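PDB 3DJE: fructosyl amine: oxygen oxidoreductase from Aspergillus fumigatus, which oxidatively deglycates fructosyl amino acids (Amadori products), as a flavoenzyme with bound FAD that uses oxygen as electron acceptor. Local coordinates for residues 17-22 with 165-170; 21-26 with 85-90; 34-39 with 198-203; 161-166 with 368-373. All coordinates share one frame; numbering follows the deposited sequence.

Interaction 1 of 4, residues 17-22 with 165-170. With FAD (flavin-adenine dinucleotide), chain C.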
# COMPACT_ATOMS: atom_id res chain seq x y z
N TRP A 17 -1.58 8.43 1.42
CA TRP A 17 -1.01 9.54 0.67
C TRP A 17 -1.74 10.86 0.93
O TRP A 17 -1.10 11.92 0.96
CB TRP A 17 -0.96 9.18 -0.81
CG TRP A 17 0.12 8.17 -1.15
CD1 TRP A 17 0.80 7.34 -0.28
CD2 TRP A 17 0.65 7.92 -2.45
NE1 TRP A 17 1.73 6.60 -0.98
CE2 TRP A 17 1.66 6.94 -2.30
CE3 TRP A 17 0.37 8.43 -3.73
CZ2 TRP A 17 2.39 6.46 -3.39
CZ3 TRP A 17 1.12 7.96 -4.82
CH2 TRP A 17 2.10 6.98 -4.63
N GLY A 18 -3.06 10.80 1.18
CA GLY A 18 -3.81 11.99 1.58
C GLY A 18 -3.30 12.54 2.91
O GLY A 18 -3.10 13.76 3.05
N THR A 19 -3.07 11.65 3.87
CA THR A 19 -2.54 12.07 5.17
C THR A 19 -1.12 12.63 5.02
O THR A 19 -0.80 13.68 5.61
CB THR A 19 -2.62 10.96 6.21
OG1 THR A 19 -4.00 10.69 6.47
CG2 THR A 19 -1.95 11.36 7.53
N SER A 20 -0.29 11.97 4.22
CA SER A 20 1.07 12.47 3.97
C SER A 20 1.01 13.90 3.39
O SER A 20 1.76 14.82 3.81
CB SER A 20 1.83 11.58 2.99
OG SER A 20 3.21 11.91 3.04
N THR A 21 0.11 14.08 2.43
CA THR A 21 -0.07 15.37 1.80
C THR A 21 -0.53 16.43 2.82
O THR A 21 -0.00 17.54 2.85
CB THR A 21 -1.03 15.27 0.60
OG1 THR A 21 -0.50 14.33 -0.35
CG2 THR A 21 -1.13 16.62 -0.10
N ALA A 22 -1.51 16.06 3.66
CA ALA A 22 -2.00 16.97 4.70
C ALA A 22 -0.88 17.42 5.63
O ALA A 22 -0.72 18.61 5.93
CB ALA A 22 -3.13 16.31 5.48
N VAL A 165 -2.08 7.21 11.92
CA VAL A 165 -2.76 7.97 12.97
C VAL A 165 -1.85 9.10 13.49
O VAL A 165 -2.29 10.23 13.60
CB VAL A 165 -3.25 7.05 14.10
CG1 VAL A 165 -3.76 7.85 15.29
CG2 VAL A 165 -4.37 6.13 13.60
N ALA A 166 -0.58 8.79 13.74
CA ALA A 166 0.35 9.82 14.24
C ALA A 166 0.45 10.98 13.25
O ALA A 166 0.45 12.15 13.64
CB ALA A 166 1.73 9.22 14.53
N ALA A 167 0.58 10.65 11.96
CA ALA A 167 0.71 11.69 10.94
C ALA A 167 -0.57 12.53 10.83
O ALA A 167 -0.50 13.76 10.71
CB ALA A 167 1.05 11.07 9.59
N ALA A 168 -1.75 11.88 10.87
CA ALA A 168 -3.02 12.63 10.81
C ALA A 168 -3.18 13.55 12.02
O ALA A 168 -3.60 14.71 11.88
CB ALA A 168 -4.19 11.68 10.70
N ARG A 169 -2.84 13.04 13.20
CA ARG A 169 -3.00 13.80 14.42
C ARG A 169 -2.04 14.98 14.44
O ARG A 169 -2.40 16.05 14.94
CB ARG A 169 -2.79 12.90 15.63
CG ARG A 169 -3.96 11.96 15.78
CD ARG A 169 -3.85 11.11 17.01
NE ARG A 169 -3.94 11.96 18.19
CZ ARG A 169 -2.95 12.11 19.06
NH1 ARG A 169 -1.82 11.42 18.91
NH2 ARG A 169 -3.10 12.92 20.11
N GLU A 170 -0.85 14.80 13.88
CA GLU A 170 0.11 15.91 13.76
C GLU A 170 -0.40 16.96 12.76
O GLU A 170 -0.36 18.15 13.02
CB GLU A 170 1.49 15.39 13.38
CG GLU A 170 2.53 16.51 13.22
CD GLU A 170 3.15 17.01 14.52
OE1 GLU A 170 2.55 16.88 15.61
OE2 GLU A 170 4.26 17.57 14.44
PA FAD C . -5.40 4.38 0.86
O1A FAD C . -4.47 4.46 1.99
O2A FAD C . -6.17 3.12 0.66
O5B FAD C . -6.36 5.62 1.06
C5B FAD C . -7.50 5.86 0.23
C4B FAD C . -8.47 6.71 1.05
O4B FAD C . -9.48 7.10 0.10
C3B FAD C . -9.16 5.80 2.10
O3B FAD C . -8.93 6.27 3.43
C2B FAD C . -10.64 5.92 1.69
O2B FAD C . -11.53 5.97 2.85
C1B FAD C . -10.65 7.23 0.85
N9A FAD C . -11.93 7.29 0.09
C8A FAD C . -12.59 6.29 -0.53
N7A FAD C . -13.74 6.77 -1.04
C5A FAD C . -13.81 8.07 -0.73
C6A FAD C . -14.75 9.07 -0.96
N6A FAD C . -15.90 8.79 -1.63
N1A FAD C . -14.51 10.32 -0.50
C2A FAD C . -13.39 10.60 0.17
N3A FAD C . -12.46 9.67 0.41
C4A FAD C . -12.66 8.40 -0.03
N1 FAD C . 3.05 -1.01 0.72
C2 FAD C . 4.33 -0.98 1.25
O2 FAD C . 5.08 -0.01 1.09
N3 FAD C . 4.78 -2.08 1.99
C4 FAD C . 3.99 -3.21 2.19
O4 FAD C . 4.43 -4.16 2.84
C4X FAD C . 2.71 -3.23 1.62
N5 FAD C . 1.89 -4.35 1.79
C5X FAD C . 0.56 -4.29 1.38
C6 FAD C . -0.29 -5.34 1.74
C7 FAD C . -1.63 -5.29 1.39
C7M FAD C . -2.52 -6.48 1.79
C8 FAD C . -2.14 -4.19 0.70
C8M FAD C . -3.65 -4.11 0.38
C9 FAD C . -1.28 -3.14 0.35
C9A FAD C . 0.08 -3.18 0.70
N10 FAD C . 0.97 -2.14 0.36
C10 FAD C . 2.25 -2.13 0.90
C1' FAD C . 0.54 -1.06 -0.54
C2' FAD C . 0.09 0.15 0.27
O2' FAD C . -0.71 -0.29 1.39
C3' FAD C . -0.72 1.08 -0.63
O3' FAD C . -0.00 1.28 -1.87
C4' FAD C . -0.93 2.46 0.01
O4' FAD C . -1.33 2.36 1.37
C5' FAD C . -2.01 3.21 -0.78
O5' FAD C . -2.18 4.53 -0.23
P FAD C . -3.30 5.51 -0.82
O1P FAD C . -3.13 5.60 -2.30
O2P FAD C . -3.26 6.72 0.02
O3P FAD C . -4.69 4.75 -0.53

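Interaction 2 of 4, residues 21-26 with 85-90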
# COMPACT_ATOMS: atom_id res chain seq x y z
N THR A 21 0.11 14.08 2.43
CA THR A 21 -0.07 15.37 1.80
C THR A 21 -0.53 16.43 2.82
O THR A 21 -0.00 17.54 2.85
CB THR A 21 -1.03 15.27 0.60
OG1 THR A 21 -0.50 14.33 -0.35
CG2 THR A 21 -1.13 16.62 -0.10
N ALA A 22 -1.51 16.06 3.66
CA ALA A 22 -2.00 16.97 4.70
C ALA A 22 -0.88 17.42 5.63
O ALA A 22 -0.72 18.61 5.93
CB ALA A 22 -3.13 16.31 5.48
N LEU A 23 -0.07 16.45 6.06
CA LEU A 23 1.06 16.70 6.95
C LEU A 23 2.05 17.65 6.31
O LEU A 23 2.48 18.63 6.94
CB LEU A 23 1.74 15.39 7.33
CG LEU A 23 2.98 15.55 8.22
CD1 LEU A 23 2.60 16.18 9.57
CD2 LEU A 23 3.68 14.19 8.39
N HIS A 24 2.42 17.37 5.06
CA HIS A 24 3.42 18.19 4.39
C HIS A 24 2.91 19.57 4.02
O HIS A 24 3.67 20.54 4.11
CB HIS A 24 4.07 17.44 3.24
CG HIS A 24 5.00 16.38 3.72
ND1 HIS A 24 6.23 16.67 4.28
CD2 HIS A 24 4.87 15.03 3.79
CE1 HIS A 24 6.83 15.55 4.63
NE2 HIS A 24 6.02 14.54 4.35
N LEU A 25 1.63 19.70 3.70
CA LEU A 25 1.07 21.04 3.50
C LEU A 25 1.20 21.84 4.79
O LEU A 25 1.63 23.01 4.76
CB LEU A 25 -0.41 20.97 3.08
CG LEU A 25 -0.67 20.59 1.63
CD1 LEU A 25 -2.15 20.24 1.44
CD2 LEU A 25 -0.26 21.67 0.62
N ALA A 26 0.82 21.22 5.91
CA ALA A 26 0.88 21.88 7.22
C ALA A 26 2.31 22.26 7.55
O ALA A 26 2.57 23.39 8.00
CB ALA A 26 0.30 20.97 8.31
N PRO A 85 11.41 12.46 13.81
CA PRO A 85 10.92 12.01 15.13
C PRO A 85 9.46 11.55 15.12
O PRO A 85 9.07 10.73 15.96
CB PRO A 85 11.07 13.26 16.01
CG PRO A 85 12.05 14.10 15.31
CD PRO A 85 11.94 13.83 13.85
N LEU A 86 8.67 12.05 14.17
CA LEU A 86 7.27 11.67 14.10
C LEU A 86 7.11 10.22 13.63
O LEU A 86 6.15 9.55 14.03
CB LEU A 86 6.49 12.59 13.16
CG LEU A 86 4.97 12.42 13.14
CD1 LEU A 86 4.36 12.86 14.45
CD2 LEU A 86 4.44 13.24 11.98
N PHE A 87 8.03 9.75 12.79
CA PHE A 87 7.89 8.42 12.17
C PHE A 87 8.82 7.37 12.74
O PHE A 87 8.51 6.18 12.69
CB PHE A 87 8.06 8.51 10.64
CG PHE A 87 6.96 9.28 9.99
CD1 PHE A 87 5.69 8.71 9.87
CD2 PHE A 87 7.16 10.58 9.53
CE1 PHE A 87 4.63 9.43 9.29
CE2 PHE A 87 6.10 11.30 8.96
CZ PHE A 87 4.84 10.72 8.83
N LYS A 88 9.95 7.80 13.28
CA LYS A 88 10.90 6.86 13.90
C LYS A 88 10.27 5.84 14.87
O LYS A 88 10.67 4.66 14.87
CB LYS A 88 12.01 7.63 14.63
CG LYS A 88 12.97 8.31 13.70
CD LYS A 88 13.99 9.15 14.48
CE LYS A 88 14.70 8.32 15.55
NZ LYS A 88 15.46 7.16 14.98
N PRO A 89 9.30 6.25 15.70
CA PRO A 89 8.76 5.30 16.68
C PRO A 89 8.15 4.03 16.09
O PRO A 89 7.97 3.05 16.82
CB PRO A 89 7.65 6.10 17.38
CG PRO A 89 8.08 7.55 17.25
CD PRO A 89 8.70 7.60 15.86
N TYR A 90 7.80 4.09 14.80
CA TYR A 90 6.96 3.05 14.17
C TYR A 90 7.75 2.10 13.30
O TYR A 90 7.20 1.10 12.85
CB TYR A 90 5.80 3.68 13.39
CG TYR A 90 5.09 4.66 14.27
CD1 TYR A 90 4.45 4.24 15.42
CD2 TYR A 90 5.16 6.04 14.01
CE1 TYR A 90 3.86 5.15 16.30
CE2 TYR A 90 4.55 6.96 14.88
CZ TYR A 90 3.92 6.51 16.03
OH TYR A 90 3.33 7.43 16.89

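Interaction 3 of 4, residues 34-39 with 198-203. Unlike the reference sequence in segment 198-203: Ala203 (reference Gly). With FAD (flavin-adenine dinucleotide), chain C.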
# COMPACT_ATOMS: atom_id res chain seq x y z
N THR A 34 -8.46 21.18 4.23
CA THR A 34 -9.53 20.30 4.68
C THR A 34 -9.36 18.94 4.04
O THR A 34 -9.09 18.84 2.83
CB THR A 34 -10.92 20.87 4.33
OG1 THR A 34 -11.07 22.16 4.94
CG2 THR A 34 -12.03 19.97 4.85
N VAL A 35 -9.51 17.88 4.83
CA VAL A 35 -9.43 16.52 4.31
C VAL A 35 -10.77 15.83 4.52
O VAL A 35 -11.32 15.87 5.64
CB VAL A 35 -8.31 15.69 5.01
CG1 VAL A 35 -8.15 14.31 4.34
CG2 VAL A 35 -6.97 16.43 4.98
N LEU A 36 -11.25 15.16 3.47
CA LEU A 36 -12.55 14.45 3.49
C LEU A 36 -12.36 12.95 3.34
O LEU A 36 -11.68 12.50 2.43
CB LEU A 36 -13.43 14.93 2.32
CG LEU A 36 -13.75 16.42 2.24
CD1 LEU A 36 -14.47 16.71 0.91
CD2 LEU A 36 -14.60 16.87 3.42
N ASP A 37 -13.01 12.18 4.21
CA ASP A 37 -12.95 10.71 4.09
C ASP A 37 -14.23 10.10 4.67
O ASP A 37 -14.69 10.55 5.70
CB ASP A 37 -11.71 10.20 4.85
CG ASP A 37 -11.30 8.79 4.45
OD1 ASP A 37 -12.06 7.83 4.73
OD2 ASP A 37 -10.21 8.62 3.87
N PRO A 38 -14.81 9.07 4.00
CA PRO A 38 -16.05 8.44 4.46
C PRO A 38 -15.89 7.59 5.73
O PRO A 38 -16.90 7.17 6.31
CB PRO A 38 -16.47 7.55 3.27
CG PRO A 38 -15.22 7.26 2.54
CD PRO A 38 -14.34 8.49 2.73
N TYR A 39 -14.65 7.35 6.15
CA TYR A 39 -14.38 6.60 7.39
C TYR A 39 -13.59 7.45 8.39
O TYR A 39 -12.80 8.29 7.99
CB TYR A 39 -13.60 5.32 7.09
CG TYR A 39 -14.37 4.28 6.31
CD1 TYR A 39 -14.93 3.17 6.95
CD2 TYR A 39 -14.53 4.39 4.93
CE1 TYR A 39 -15.65 2.21 6.23
CE2 TYR A 39 -15.26 3.43 4.19
CZ TYR A 39 -15.81 2.35 4.86
OH TYR A 39 -16.51 1.39 4.15
N LYS A 198 -13.39 22.52 -9.05
CA LYS A 198 -13.49 23.62 -8.09
C LYS A 198 -13.64 23.17 -6.64
O LYS A 198 -13.82 24.01 -5.75
CB LYS A 198 -14.67 24.56 -8.45
CG LYS A 198 -14.58 25.22 -9.84
CD LYS A 198 -13.26 25.92 -10.09
CE LYS A 198 -13.30 26.66 -11.43
NZ LYS A 198 -11.97 27.27 -11.77
N GLY A 199 -13.57 21.86 -6.42
CA GLY A 199 -13.75 21.27 -5.08
C GLY A 199 -14.55 19.98 -5.18
O GLY A 199 -14.46 19.26 -6.18
N ALA A 200 -15.33 19.71 -4.13
CA ALA A 200 -16.10 18.45 -4.05
C ALA A 200 -17.43 18.64 -3.35
O ALA A 200 -17.61 19.58 -2.58
CB ALA A 200 -15.30 17.39 -3.31
N VAL A 201 -18.34 17.71 -3.60
CA VAL A 201 -19.61 17.68 -2.86
C VAL A 201 -19.64 16.38 -2.07
O VAL A 201 -19.34 15.32 -2.62
CB VAL A 201 -20.81 17.70 -3.82
CG1 VAL A 201 -22.13 17.71 -3.03
CG2 VAL A 201 -20.74 18.91 -4.75
N THR A 202 -20.02 16.48 -0.79
CA THR A 202 -20.14 15.28 0.06
C THR A 202 -21.58 14.78 0.15
O THR A 202 -22.51 15.52 -0.21
CB THR A 202 -19.53 15.49 1.46
OG1 THR A 202 -20.02 16.72 2.02
CG2 THR A 202 -18.00 15.59 1.35
N ALA A 203 -21.76 13.55 0.62
CA ALA A 203 -23.06 12.87 0.61
C ALA A 203 -24.11 13.52 1.51
O ALA A 203 -25.31 13.21 1.37
CB ALA A 203 -22.90 11.42 1.00
PA FAD C . -5.40 4.38 0.86
O1A FAD C . -4.47 4.46 1.99
O2A FAD C . -6.17 3.12 0.66
O5B FAD C . -6.36 5.62 1.06
C5B FAD C . -7.50 5.86 0.23
C4B FAD C . -8.47 6.71 1.05
O4B FAD C . -9.48 7.10 0.10
C3B FAD C . -9.16 5.80 2.10
O3B FAD C . -8.93 6.27 3.43
C2B FAD C . -10.64 5.92 1.69
O2B FAD C . -11.53 5.97 2.85
C1B FAD C . -10.65 7.23 0.85
N9A FAD C . -11.93 7.29 0.09
C8A FAD C . -12.59 6.29 -0.53
N7A FAD C . -13.74 6.77 -1.04
C5A FAD C . -13.81 8.07 -0.73
C6A FAD C . -14.75 9.07 -0.96
N6A FAD C . -15.90 8.79 -1.63
N1A FAD C . -14.51 10.32 -0.50
C2A FAD C . -13.39 10.60 0.17
N3A FAD C . -12.46 9.67 0.41
C4A FAD C . -12.66 8.40 -0.03
N1 FAD C . 3.05 -1.01 0.72
C2 FAD C . 4.33 -0.98 1.25
O2 FAD C . 5.08 -0.01 1.09
N3 FAD C . 4.78 -2.08 1.99
C4 FAD C . 3.99 -3.21 2.19
O4 FAD C . 4.43 -4.16 2.84
C4X FAD C . 2.71 -3.23 1.62
N5 FAD C . 1.89 -4.35 1.79
C5X FAD C . 0.56 -4.29 1.38
C6 FAD C . -0.29 -5.34 1.74
C7 FAD C . -1.63 -5.29 1.39
C7M FAD C . -2.52 -6.48 1.79
C8 FAD C . -2.14 -4.19 0.70
C8M FAD C . -3.65 -4.11 0.38
C9 FAD C . -1.28 -3.14 0.35
C9A FAD C . 0.08 -3.18 0.70
N10 FAD C . 0.97 -2.14 0.36
C10 FAD C . 2.25 -2.13 0.90
C1' FAD C . 0.54 -1.06 -0.54
C2' FAD C . 0.09 0.15 0.27
O2' FAD C . -0.71 -0.29 1.39
C3' FAD C . -0.72 1.08 -0.63
O3' FAD C . -0.00 1.28 -1.87
C4' FAD C . -0.93 2.46 0.01
O4' FAD C . -1.33 2.36 1.37
C5' FAD C . -2.01 3.21 -0.78
O5' FAD C . -2.18 4.53 -0.23
P FAD C . -3.30 5.51 -0.82
O1P FAD C . -3.13 5.60 -2.30
O2P FAD C . -3.26 6.72 0.02
O3P FAD C . -4.69 4.75 -0.53

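Interaction 4 of 4, residues 161-166 with 368-373. With FAD (flavin-adenine dinucleotide), chain C; FSA (1-S-(carboxymethyl)-1-thio-beta-D-fructopyranose), chain D.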
# COMPACT_ATOMS: atom_id res chain seq x y z
N ARG A 161 -0.74 1.37 10.82
CA ARG A 161 -1.88 2.05 11.42
C ARG A 161 -1.43 3.14 12.40
O ARG A 161 -1.90 4.29 12.33
CB ARG A 161 -2.82 1.06 12.09
CG ARG A 161 -4.01 1.74 12.73
CD ARG A 161 -4.62 0.83 13.79
NE ARG A 161 -3.78 0.86 14.99
CZ ARG A 161 -3.80 -0.02 15.98
NH1 ARG A 161 -4.62 -1.08 15.97
NH2 ARG A 161 -2.98 0.15 16.99
N ASN A 162 -0.52 2.80 13.31
CA ASN A 162 -0.06 3.79 14.29
C ASN A 162 0.67 4.97 13.64
O ASN A 162 0.53 6.12 14.10
CB ASN A 162 0.78 3.12 15.38
CG ASN A 162 -0.06 2.24 16.30
OD1 ASN A 162 -1.29 2.31 16.32
ND2 ASN A 162 0.62 1.40 17.08
N ALA A 163 1.42 4.71 12.57
CA ALA A 163 2.12 5.79 11.84
C ALA A 163 1.12 6.71 11.12
O ALA A 163 1.26 7.96 11.13
CB ALA A 163 3.12 5.21 10.84
N LEU A 164 0.12 6.09 10.50
CA LEU A 164 -0.94 6.84 9.80
C LEU A 164 -1.68 7.76 10.77
O LEU A 164 -1.89 8.95 10.49
CB LEU A 164 -1.90 5.85 9.13
CG LEU A 164 -3.10 6.42 8.36
CD1 LEU A 164 -2.63 7.27 7.19
CD2 LEU A 164 -3.95 5.23 7.86
N VAL A 165 -2.08 7.21 11.92
CA VAL A 165 -2.76 7.97 12.97
C VAL A 165 -1.85 9.10 13.49
O VAL A 165 -2.29 10.23 13.60
CB VAL A 165 -3.25 7.05 14.10
CG1 VAL A 165 -3.76 7.85 15.29
CG2 VAL A 165 -4.37 6.13 13.60
N ALA A 166 -0.58 8.79 13.74
CA ALA A 166 0.35 9.82 14.24
C ALA A 166 0.45 10.98 13.25
O ALA A 166 0.45 12.15 13.64
CB ALA A 166 1.73 9.22 14.53
N LYS A 368 5.27 2.53 2.25
CA LYS A 368 6.58 2.91 2.78
C LYS A 368 6.91 4.38 2.54
O LYS A 368 7.80 4.91 3.21
CB LYS A 368 7.68 1.99 2.23
CG LYS A 368 7.90 2.11 0.74
CD LYS A 368 8.89 1.03 0.24
CE LYS A 368 8.29 -0.36 0.15
NZ LYS A 368 7.19 -0.47 -0.87
N TYR A 369 6.21 5.03 1.60
CA TYR A 369 6.42 6.46 1.31
C TYR A 369 5.61 7.42 2.19
O TYR A 369 5.63 8.65 1.99
CB TYR A 369 6.16 6.74 -0.18
CG TYR A 369 6.97 5.84 -1.07
CD1 TYR A 369 8.25 6.20 -1.49
CD2 TYR A 369 6.46 4.60 -1.46
CE1 TYR A 369 9.00 5.35 -2.28
CE2 TYR A 369 7.21 3.75 -2.26
CZ TYR A 369 8.46 4.12 -2.66
OH TYR A 369 9.18 3.24 -3.45
N LEU A 370 4.91 6.88 3.19
CA LEU A 370 4.14 7.72 4.10
C LEU A 370 4.92 8.96 4.61
O LEU A 370 4.37 10.07 4.62
CB LEU A 370 3.60 6.91 5.28
CG LEU A 370 2.85 7.72 6.35
CD1 LEU A 370 1.60 8.42 5.80
CD2 LEU A 370 2.48 6.87 7.57
N PRO A 371 6.15 8.77 5.08
CA PRO A 371 6.87 9.95 5.63
C PRO A 371 7.17 11.06 4.62
O PRO A 371 7.42 12.20 5.06
CB PRO A 371 8.19 9.34 6.11
CG PRO A 371 7.89 7.88 6.33
CD PRO A 371 6.95 7.54 5.22
N SER A 372 7.16 10.75 3.32
CA SER A 372 7.80 11.61 2.32
C SER A 372 6.95 11.96 1.09
O SER A 372 7.19 12.99 0.46
CB SER A 372 9.07 10.92 1.82
OG SER A 372 8.78 9.60 1.36
N ILE A 373 6.01 11.09 0.74
CA ILE A 373 5.32 11.25 -0.54
C ILE A 373 4.52 12.56 -0.60
O ILE A 373 4.38 13.15 -1.67
CB ILE A 373 4.44 9.99 -0.88
CG1 ILE A 373 4.22 9.86 -2.40
CG2 ILE A 373 3.11 10.03 -0.10
CD1 ILE A 373 5.48 9.51 -3.20
PA FAD C . -5.40 4.38 0.86
O1A FAD C . -4.47 4.46 1.99
O2A FAD C . -6.17 3.12 0.66
O5B FAD C . -6.36 5.62 1.06
C5B FAD C . -7.50 5.86 0.23
C4B FAD C . -8.47 6.71 1.05
O4B FAD C . -9.48 7.10 0.10
C3B FAD C . -9.16 5.80 2.10
O3B FAD C . -8.93 6.27 3.43
C2B FAD C . -10.64 5.92 1.69
O2B FAD C . -11.53 5.97 2.85
C1B FAD C . -10.65 7.23 0.85
N9A FAD C . -11.93 7.29 0.09
C8A FAD C . -12.59 6.29 -0.53
N7A FAD C . -13.74 6.77 -1.04
C5A FAD C . -13.81 8.07 -0.73
C6A FAD C . -14.75 9.07 -0.96
N6A FAD C . -15.90 8.79 -1.63
N1A FAD C . -14.51 10.32 -0.50
C2A FAD C . -13.39 10.60 0.17
N3A FAD C . -12.46 9.67 0.41
C4A FAD C . -12.66 8.40 -0.03
N1 FAD C . 3.05 -1.01 0.72
C2 FAD C . 4.33 -0.98 1.25
O2 FAD C . 5.08 -0.01 1.09
N3 FAD C . 4.78 -2.08 1.99
C4 FAD C . 3.99 -3.21 2.19
O4 FAD C . 4.43 -4.16 2.84
C4X FAD C . 2.71 -3.23 1.62
N5 FAD C . 1.89 -4.35 1.79
C5X FAD C . 0.56 -4.29 1.38
C6 FAD C . -0.29 -5.34 1.74
C7 FAD C . -1.63 -5.29 1.39
C7M FAD C . -2.52 -6.48 1.79
C8 FAD C . -2.14 -4.19 0.70
C8M FAD C . -3.65 -4.11 0.38
C9 FAD C . -1.28 -3.14 0.35
C9A FAD C . 0.08 -3.18 0.70
N10 FAD C . 0.97 -2.14 0.36
C10 FAD C . 2.25 -2.13 0.90
C1' FAD C . 0.54 -1.06 -0.54
C2' FAD C . 0.09 0.15 0.27
O2' FAD C . -0.71 -0.29 1.39
C3' FAD C . -0.72 1.08 -0.63
O3' FAD C . -0.00 1.28 -1.87
C4' FAD C . -0.93 2.46 0.01
O4' FAD C . -1.33 2.36 1.37
C5' FAD C . -2.01 3.21 -0.78
O5' FAD C . -2.18 4.53 -0.23
P FAD C . -3.30 5.51 -0.82
O1P FAD C . -3.13 5.60 -2.30
O2P FAD C . -3.26 6.72 0.02
O3P FAD C . -4.69 4.75 -0.53
OAB FSA D . 6.51 -2.93 -1.11
CAL FSA D . 6.84 -3.94 -0.44
OAA FSA D . 8.02 -4.12 -0.04
CAH FSA D . 5.83 -5.02 -0.11
SAK FSA D . 4.26 -4.73 -0.88
C1 FSA D . 3.51 -6.22 -0.29
C2 FSA D . 2.31 -6.62 -1.16
O2 FSA D . 1.45 -7.51 -0.43
C3 FSA D . 2.76 -7.30 -2.45
O3 FSA D . 3.40 -8.55 -2.15
C4 FSA D . 1.61 -7.48 -3.45
O4 FSA D . 2.13 -7.94 -4.70
C5 FSA D . 0.86 -6.17 -3.69
O5 FSA D . 1.66 -5.24 -4.43
C6 FSA D . 0.45 -5.57 -2.35
O6 FSA D . 1.61 -5.41 -1.52

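Interaction 1 of 4, residues 17-22 with 165-170
Thr19 of helix 16-27 faces Ala168 of helix 160-173 with 5.7 Å between Thr19 CA and Ala168 CA, a close approach of two helical backbones at a place where small residues meet. A single methyl makes the whole contact. Set anti to the backbone N, Thr19 CG2 points across the gap and lies 3.7 Å from Ala167 CB and 3.9 Å from Ala168 CB, with Ala168 N nearer still at 3.4 Å from Thr19 CG2. The same rotamer points Thr19 OG1 toward the turn before the helix, where it makes weak hydrogen bonds to Ala14 O and Gly15 O. At the front of helix 16-27, Trp17 N gives a nearly straight 2.8 Å hydrogen bond (174°) to the FAD phosphate oxygen O2P, consistent with a Rossmann-type glycine-rich turn that includes Gly18. Across the helices the contact is thus buried methyl packing against alanine methyls and the backbone of the other helix, while Trp17 N serves the pyrophosphate and Ser20 OG and Trp17 NE1 bond to the 366-374 region.

Interaction 2 of 4, residues 21-26 with 85-90
Leu23 of helix 16-27 reaches the loop 85-90 with one methyl, CD2, which touches two neighbouring side chains. Leu86 meets it tip to tip, with Leu23 CD2 and Leu86 CD2 3.8 Å apart. Phe87, pointing against Leu23, offers its ring edge, so that Leu23 CD2 lies near the ring plane, 3.7 Å from Phe87 CZ. Both leucines hold CG anti to the backbone N (178° in Leu23, -172° in Leu86), which extends each toward the other. This tight point contrasts with the backbones, whose nearest CA atoms, those of Leu23 and Leu86, are 10.7 Å apart. Leu86 is itself partly exposed, and Pro85, Lys88 and Pro89 around it face solvent, whereas Phe87 is buried against Leu370 and Pro371. Glu170 of helix 160-173 touches both leucines. With only methyl groups and an aromatic edge meeting, the join between the first helix of the FAD-binding fold and the loop before strand 91-92 depends on shape and the exclusion of water.

Interaction 3 of 4, residues 34-39 with 198-203
The apolar contact rests on Leu36, which sends CD1 from strand 33-37 to strand 196-202. Its closest partner is a methyl, with Leu36 CD1 3.7 Å from Thr202 CG2, and the two side chains cross at about a right angle. Ala200, two residues earlier on the same side of its strand, adds a looser touch of 4.4 Å between its CB and Leu36 CD1. In Thr202 the first torsion (49°) sets OG1 between the backbone N and the carbonyl carbon and leaves CG2 for Leu36; the hydroxyl is hydrogen-bonded to Asp204 OD1 and to Trp208 NE1. The strands belong to different sheets: 33-37 lies between 9-12 and 177-180 in the parallel part of the Rossmann-type sheet, whereas 196-202 is the middle strand of a three-stranded antiparallel sheet packed against it. The polar interactions of segment 34-39 serve mainly the cofactor. Asp37, at the end of the strand, takes both hydroxyls of the adenosine ribose: FAD O2B donates to Asp37 OD1 at 2.7 Å and FAD O3B to Asp37 OD2, also at 2.7 Å, as the acidic residue at the end of the second strand does in many FAD-binding Rossmann folds. Asp37 OD1 also accepts from Tyr39 N through its anti lone pair (N-H...O 162°), an Asx turn. Pro38 packs on the adenine, its CD 3.2 Å from FAD N3A.

Interaction 4 of 4, residues 161-166 with 368-373
Leu370 packs one methyl against helix 160-173, its CD2 lying 3.7 Å from Ala163 CB and 3.8 Å from Leu164 N. The side chain reaches the helix because its CG is anti to the backbone N (176°). Leu164 adds no close side-chain atom of its own; its side chain extends instead to Thr19 on helix 16-27. Behind Leu370, the backbone is held by polar bonds: Ser20 OG is hydrogen-bonded to Leu370 O, and His24 NE2 to Pro371 O, both from helix 16-27. Two residues earlier, Lys368 binds the flavin and the bound ligand FSA. Its backbone N donates to FAD O2 at 2.8 Å, and its chain, bent at the last two torsions, curls NZ back to the same oxygen at 2.9 Å and to FSA OAB at 2.6 Å; NZ also bonds to Arg365 O. On the helix side, Asn162 OD1 lies in the plane of the Arg161 guanidinium and takes NE and NH2 side-on, Arg161 NH2 at 2.8 Å; Arg161 also pairs with Glu271. With two donors on FAD O2 and one bond to the ligand carboxylate, Lys368 fixes flavin and ligand together, while the apolar Leu370-Ala163 contact joins this loop to the helix.

Interactions 1, 2 and 4 form one cluster, with centres about 6 to 7 Å apart. Interactions 1 and 2 start on helix 16-27 and share Thr21 and Ala22; interactions 1 and 4 share Val165 and Ala166 of helix 160-173. The two helices, the loop 85-90 and the loop before helix 373-382 therefore pack closely together; Ala167 CB, for example, lies 3.9 Å from Phe87 CZ. Interaction 3 stands about 16 Å from interaction 1 between centres, on the strand following helix 16-27, linked to it through Ala22 and Val35. Along the chain, interactions 1 and 3 alternate, while interaction 2 closes before interaction 4 opens. Segments of interactions 3, 1 and 4 meet FAD at its ribose and adenine, pyrophosphate and flavin respectively.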